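Local coordinates for phenazine biosynthesis protein PhzF family (Enterococcus faecalis, PDB 1S7J), which is probably an isomerase of the PhzF family, related to phenazine biosynthesis proteins, with a reaction that is not established, at residues 120-125 and 139-144; 144-149 and 173-178. All blocks are in the same frame, centred on the assembly; numbering follows the deposited sequence.

Interaction 1 (120-125 and 139-144); sequences PERIPI and EAYLGR
Glu121 and Leu142 form an antiparallel hydrogen-bonded pair. Glu121 N reaches Leu142 O at 3.0 Å, and Leu142 N returns the bond to Glu121 O at 2.8 Å. Two residues on, Ile123 N binds Ala140 O at 3.0 Å, from a position well above the carbonyl plane. Arg122 and Tyr141 sit between these bonds as a non-hydrogen-bonded pair.

Apolar contacts flank the bonded pairs. Ile123 CG2 presses on Ala140 CB at 3.3 Å, which is tight for two carbons. Ile125 CG1 reaches the same methyl at 3.8 Å. Pro120 CB meets Tyr141 CB at 3.5 Å.

The polar side chains meet round the tyrosine. The bend at chi2 (-72°) brings Arg122 CD alongside the ring of Tyr141, 3.7 Å from Tyr141 CE2. Tyr141 OH lies over one face of the guanidinium, with the ring and guanidinium planes 38° apart. This hydroxyl gives a hydrogen bond to Glu139 OE1, which also bonds Tyr213 OH. Arg122 NH1 is near the same carboxylate, but no N-H points at it, so the attraction is probably one of charge alone.

The arrangement is a short antiparallel ladder at the protein surface. Here the two-residue strand 121-122 adds an edge to strand 139-142, whose other neighbour is strand 146-149.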
loop_
_atom_site.group_PDB
_atom_site.type_symbol
_atom_site.label_atom_id
_atom_site.label_comp_id
_atom_site.label_asym_id
_atom_site.label_seq_id
_atom_site.Cartn_x
_atom_site.Cartn_y
_atom_site.Cartn_z
ATOM N N PRO A 120 -0.130 -8.246 -15.428
ATOM C CA PRO A 120 1.236 -8.006 -15.913
ATOM C C PRO A 120 1.552 -8.935 -17.090
ATOM O O PRO A 120 1.136 -10.110 -17.097
ATOM C CB PRO A 120 2.083 -8.325 -14.689
ATOM C CG PRO A 120 1.325 -9.433 -14.042
ATOM C CD PRO A 120 -0.114 -8.938 -14.127
ATOM N N GLU A 121 2.251 -8.410 -18.085
ATOM C CA GLU A 121 2.601 -9.197 -19.267
ATOM C C GLU A 121 3.966 -9.872 -19.173
ATOM O O GLU A 121 4.946 -9.273 -18.714
ATOM C CB GLU A 121 2.525 -8.327 -20.538
ATOM C CG GLU A 121 3.545 -7.195 -20.601
ATOM C CD GLU A 121 2.924 -5.863 -20.997
ATOM O OE1 GLU A 121 1.815 -5.854 -21.588
ATOM O OE2 GLU A 121 3.547 -4.818 -20.707
ATOM N N ARG A 122 4.004 -11.132 -19.616
ATOM C CA ARG A 122 5.216 -11.969 -19.628
ATOM C C ARG A 122 6.502 -11.220 -19.968
ATOM O O ARG A 122 6.535 -10.399 -20.892
ATOM C CB ARG A 122 5.031 -13.115 -20.621
ATOM C CG ARG A 122 4.398 -14.361 -20.037
ATOM C CD ARG A 122 5.383 -15.067 -19.122
ATOM N NE ARG A 122 4.896 -16.366 -18.660
ATOM C CZ ARG A 122 5.608 -17.203 -17.911
ATOM N NH1 ARG A 122 5.090 -18.365 -17.535
ATOM N NH2 ARG A 122 6.844 -16.877 -17.535
ATOM N N ILE A 123 7.569 -11.535 -19.255
ATOM C CA ILE A 123 8.844 -10.899 -19.490
ATOM C C ILE A 123 9.920 -11.981 -19.410
ATOM O O ILE A 123 9.674 -13.067 -18.858
ATOM C CB ILE A 123 9.102 -9.774 -18.456
ATOM C CG1 ILE A 123 9.788 -8.579 -19.120
ATOM C CG2 ILE A 123 9.906 -10.262 -17.254
ATOM C CD1 ILE A 123 8.897 -7.809 -20.098
ATOM N N PRO A 124 11.073 -11.773 -20.088
ATOM C CA PRO A 124 12.146 -12.777 -20.055
ATOM C C PRO A 124 12.752 -12.885 -18.644
ATOM O O PRO A 124 12.975 -11.876 -17.979
ATOM C CB PRO A 124 13.172 -12.207 -21.045
ATOM C CG PRO A 124 12.329 -11.404 -21.999
ATOM C CD PRO A 124 11.379 -10.708 -21.065
ATOM N N ILE A 125 12.986 -14.120 -18.195
ATOM C CA ILE A 125 13.572 -14.356 -16.870
ATOM C C ILE A 125 15.108 -14.233 -16.924
ATOM O O ILE A 125 15.815 -15.222 -17.175
ATOM C CB ILE A 125 13.214 -15.756 -16.328
ATOM C CG1 ILE A 125 11.704 -15.980 -16.402
ATOM C CG2 ILE A 125 13.712 -15.898 -14.893
ATOM C CD1 ILE A 125 11.266 -17.360 -15.938
ATOM N N GLU A 139 8.441 -17.633 -12.906
ATOM C CA GLU A 139 7.757 -16.860 -13.937
ATOM C C GLU A 139 8.095 -15.379 -13.776
ATOM O O GLU A 139 8.398 -14.923 -12.670
ATOM C CB GLU A 139 6.240 -17.058 -13.814
ATOM C CG GLU A 139 5.807 -18.533 -13.707
ATOM C CD GLU A 139 4.301 -18.712 -13.533
ATOM O OE1 GLU A 139 3.536 -17.780 -13.873
ATOM O OE2 GLU A 139 3.883 -19.800 -13.065
ATOM N N ALA A 140 8.065 -14.641 -14.871
ATOM C CA ALA A 140 8.363 -13.212 -14.826
ATOM C C ALA A 140 7.348 -12.437 -15.660
ATOM O O ALA A 140 6.854 -12.938 -16.675
ATOM C CB ALA A 140 9.777 -12.948 -15.313
ATOM N N TYR A 141 6.996 -11.236 -15.191
ATOM C CA TYR A 141 6.030 -10.374 -15.867
ATOM C C TYR A 141 6.385 -8.910 -15.603
ATOM O O TYR A 141 7.227 -8.612 -14.749
ATOM C CB TYR A 141 4.620 -10.644 -15.342
ATOM C CG TYR A 141 4.149 -12.078 -15.449
ATOM C CD1 TYR A 141 4.363 -12.979 -14.408
ATOM C CD2 TYR A 141 3.450 -12.521 -16.565
ATOM C CE1 TYR A 141 3.882 -14.289 -14.471
ATOM C CE2 TYR A 141 2.960 -13.830 -16.643
ATOM C CZ TYR A 141 3.179 -14.709 -15.589
ATOM O OH TYR A 141 2.666 -15.999 -15.650
ATOM N N LEU A 142 5.767 -7.998 -16.348
ATOM C CA LEU A 142 6.023 -6.577 -16.159
ATOM C C LEU A 142 4.730 -5.755 -16.164
ATOM O O LEU A 142 3.753 -6.105 -16.827
ATOM C CB LEU A 142 7.015 -6.054 -17.223
ATOM C CG LEU A 142 7.715 -4.663 -17.129
ATOM C CD1 LEU A 142 6.853 -3.569 -17.737
ATOM C CD2 LEU A 142 8.138 -4.321 -15.698
ATOM N N GLY A 143 4.729 -4.729 -15.343
ATOM C CA GLY A 143 3.615 -3.819 -15.218
ATOM C C GLY A 143 4.296 -2.555 -14.776
ATOM O O GLY A 143 5.272 -2.115 -15.420
ATOM N N ARG A 144 3.830 -1.942 -13.706
ATOM C CA ARG A 144 4.494 -0.754 -13.212
ATOM C C ARG A 144 5.816 -1.261 -12.615
ATOM O O ARG A 144 6.863 -0.613 -12.732
ATOM C CB ARG A 144 3.657 -0.049 -12.134
ATOM C CG ARG A 144 4.254 1.276 -11.658
ATOM C CD ARG A 144 4.594 1.250 -10.172
ATOM N NE ARG A 144 3.470 1.671 -9.339
ATOM C CZ ARG A 144 3.018 1.023 -8.257
ATOM N NH1 ARG A 144 2.003 1.534 -7.586
ATOM N NH2 ARG A 144 3.551 -0.123 -7.869
#

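Interaction 2 (144-149 and 173-178); sequences RDLFFV and VGVIVT
Phe147 and Ile176 face the same way from two neighbouring parallel strands, 146-149 and 175-178. The strands run in register, 19° apart, in the buried beta structure of this PhzF-family protein. Their ladder includes the bond from Phe148 N to Ile176 O, 2.8 Å long and nearly straight at 173°.

On the face of Phe147, Ile176 and Thr178, the side chains cross at a slant. With CG anti to the backbone N (chi1 -174°), the Phe147 ring stands beside Ile176, and its CD1 meets Ile176 CD1 at 4.1 Å. At the far end of the ring, Thr178 OG1 lies over one face, 3.8 Å from Phe147 CZ. This hydroxyl is buried and has no hydrogen-bond partner in the model. Helix 207-218 packs on this side, with Leu210 against Ile176 and Thr178, and the ring of Tyr213 meets that of Phe147.

The other face carries Leu146, Val175, Phe148 and Val177. Here Phe148 CE1 touches Val175 CG1 at 3.4 Å. The ring of Tyr129, from helix 127-133, also meets Phe148.

Before the strands begin, Arg144 and Asp145 form a polar end to the contact. Val173 N bonds Arg144 O at 2.9 Å. The methylene CD of Arg144 lies beside Val173, while its NH1 bonds Ser205 OG. Arg144 NH2 makes a salt bridge to Asp145 OD1, with the carboxyl carbon at the edge of the guanidinium and in its plane. The side chain of Arg144 is about 10 Å from that of Glu46, the predicted active-site residue. Asp145 OD2 accepts a weak bond from Gly174 N, in 173-178, at 3.1 Å.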
loop_
_atom_site.group_PDB
_atom_site.type_symbol
_atom_site.label_atom_id
_atom_site.label_comp_id
_atom_site.label_asym_id
_atom_site.label_seq_id
_atom_site.Cartn_x
_atom_site.Cartn_y
_atom_site.Cartn_z
ATOM N N ARG A 144 3.830 -1.942 -13.706
ATOM C CA ARG A 144 4.494 -0.754 -13.212
ATOM C C ARG A 144 5.816 -1.261 -12.615
ATOM O O ARG A 144 6.863 -0.613 -12.732
ATOM C CB ARG A 144 3.657 -0.049 -12.134
ATOM C CG ARG A 144 4.254 1.276 -11.658
ATOM C CD ARG A 144 4.594 1.250 -10.172
ATOM N NE ARG A 144 3.470 1.671 -9.339
ATOM C CZ ARG A 144 3.018 1.023 -8.257
ATOM N NH1 ARG A 144 2.003 1.534 -7.586
ATOM N NH2 ARG A 144 3.551 -0.123 -7.869
ATOM N N ASP A 145 5.753 -2.462 -12.020
ATOM C CA ASP A 145 6.904 -3.111 -11.392
ATOM C C ASP A 145 7.167 -4.473 -11.976
ATOM O O ASP A 145 6.282 -5.104 -12.560
ATOM C CB ASP A 145 6.638 -3.345 -9.897
ATOM C CG ASP A 145 5.868 -2.249 -9.255
ATOM O OD1 ASP A 145 4.742 -2.521 -8.787
ATOM O OD2 ASP A 145 6.381 -1.112 -9.205
ATOM N N LEU A 146 8.387 -4.965 -11.776
ATOM C CA LEU A 146 8.741 -6.294 -12.225
ATOM C C LEU A 146 7.890 -7.226 -11.359
ATOM O O LEU A 146 7.582 -6.890 -10.216
ATOM C CB LEU A 146 10.229 -6.544 -12.050
ATOM C CG LEU A 146 11.031 -5.952 -13.214
ATOM C CD1 LEU A 146 12.501 -5.772 -12.840
ATOM C CD2 LEU A 146 10.860 -6.848 -14.447
ATOM N N PHE A 147 7.546 -8.376 -11.876
ATOM C CA PHE A 147 6.664 -9.285 -11.169
ATOM C C PHE A 147 7.188 -10.714 -11.272
ATOM O O PHE A 147 7.014 -11.369 -12.295
ATOM C CB PHE A 147 5.287 -9.153 -11.838
ATOM C CG PHE A 147 4.188 -9.895 -11.175
ATOM C CD1 PHE A 147 3.249 -9.217 -10.405
ATOM C CD2 PHE A 147 4.028 -11.268 -11.371
ATOM C CE1 PHE A 147 2.161 -9.886 -9.846
ATOM C CE2 PHE A 147 2.944 -11.947 -10.818
ATOM C CZ PHE A 147 2.009 -11.252 -10.051
ATOM N N PHE A 148 7.814 -11.200 -10.206
ATOM C CA PHE A 148 8.377 -12.551 -10.204
ATOM C C PHE A 148 7.591 -13.514 -9.351
ATOM O O PHE A 148 7.136 -13.166 -8.270
ATOM C CB PHE A 148 9.822 -12.509 -9.713
ATOM C CG PHE A 148 10.660 -11.461 -10.368
ATOM C CD1 PHE A 148 11.305 -10.492 -9.607
ATOM C CD2 PHE A 148 10.802 -11.428 -11.764
ATOM C CE1 PHE A 148 12.077 -9.509 -10.207
ATOM C CE2 PHE A 148 11.572 -10.451 -12.374
ATOM C CZ PHE A 148 12.214 -9.484 -11.595
ATOM N N VAL A 149 7.433 -14.733 -9.837
ATOM C CA VAL A 149 6.717 -15.765 -9.100
ATOM C C VAL A 149 7.773 -16.720 -8.545
ATOM O O VAL A 149 8.675 -17.137 -9.268
ATOM C CB VAL A 149 5.723 -16.523 -10.008
ATOM C CG1 VAL A 149 4.959 -17.568 -9.207
ATOM C CG2 VAL A 149 4.755 -15.533 -10.659
ATOM N N VAL A 173 9.482 0.021 -11.723
ATOM C CA VAL A 173 9.751 1.008 -10.682
ATOM C C VAL A 173 10.153 0.223 -9.446
ATOM O O VAL A 173 11.053 0.624 -8.693
ATOM C CB VAL A 173 8.483 1.843 -10.354
ATOM C CG1 VAL A 173 8.778 2.848 -9.230
ATOM C CG2 VAL A 173 7.991 2.563 -11.603
ATOM N N GLY A 174 9.476 -0.893 -9.231
ATOM C CA GLY A 174 9.764 -1.733 -8.100
ATOM C C GLY A 174 9.853 -3.179 -8.508
ATOM O O GLY A 174 10.007 -3.489 -9.693
ATOM N N VAL A 175 9.758 -4.068 -7.539
ATOM C CA VAL A 175 9.827 -5.497 -7.779
ATOM C C VAL A 175 8.841 -6.207 -6.866
ATOM O O VAL A 175 8.795 -5.948 -5.657
ATOM C CB VAL A 175 11.256 -6.045 -7.511
ATOM C CG1 VAL A 175 11.267 -7.567 -7.585
ATOM C CG2 VAL A 175 12.244 -5.452 -8.510
ATOM N N ILE A 176 8.041 -7.078 -7.445
ATOM C CA ILE A 176 7.056 -7.831 -6.707
ATOM C C ILE A 176 7.432 -9.283 -6.772
ATOM O O ILE A 176 7.946 -9.746 -7.788
ATOM C CB ILE A 176 5.639 -7.671 -7.319
ATOM C CG1 ILE A 176 5.232 -6.193 -7.355
ATOM C CG2 ILE A 176 4.626 -8.483 -6.516
ATOM C CD1 ILE A 176 3.897 -5.940 -8.023
ATOM N N VAL A 177 7.236 -9.994 -5.671
ATOM C CA VAL A 177 7.525 -11.408 -5.593
ATOM C C VAL A 177 6.275 -12.060 -5.013
ATOM O O VAL A 177 5.678 -11.531 -4.067
ATOM C CB VAL A 177 8.778 -11.697 -4.696
ATOM C CG1 VAL A 177 10.032 -11.080 -5.323
ATOM C CG2 VAL A 177 8.575 -11.140 -3.302
ATOM N N THR A 178 5.876 -13.193 -5.573
ATOM C CA THR A 178 4.660 -13.881 -5.129
ATOM C C THR A 178 4.834 -15.388 -5.059
ATOM O O THR A 178 5.877 -15.927 -5.431
ATOM C CB THR A 178 3.486 -13.616 -6.105
ATOM O OG1 THR A 178 3.733 -12.417 -6.857
ATOM C CG2 THR A 178 2.208 -13.462 -5.351
#

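From the N terminus, the chain first passes through 120-125. It then runs through helix 127-133 and returns at 139-144, where interaction 1 closes that loop. A short connection, 143-145, with Arg144 shared by both contacts, leads into strand 146-149. The next loop holds helices 153-158 and 163-168 and is closed by interaction 2 at 173-178. The contacts follow in series and neither nest nor cross. The centres of interactions 1 and 2 are about 8 Å apart. Strands 139-142 and 146-149 are antiparallel neighbours and join them, with a probable hydrogen bond from Tyr141 N to Phe147 O at 2.9 Å. The order from the surface edge inward is 121-122, 139-142, 146-149, 175-180, which continues to 186-192.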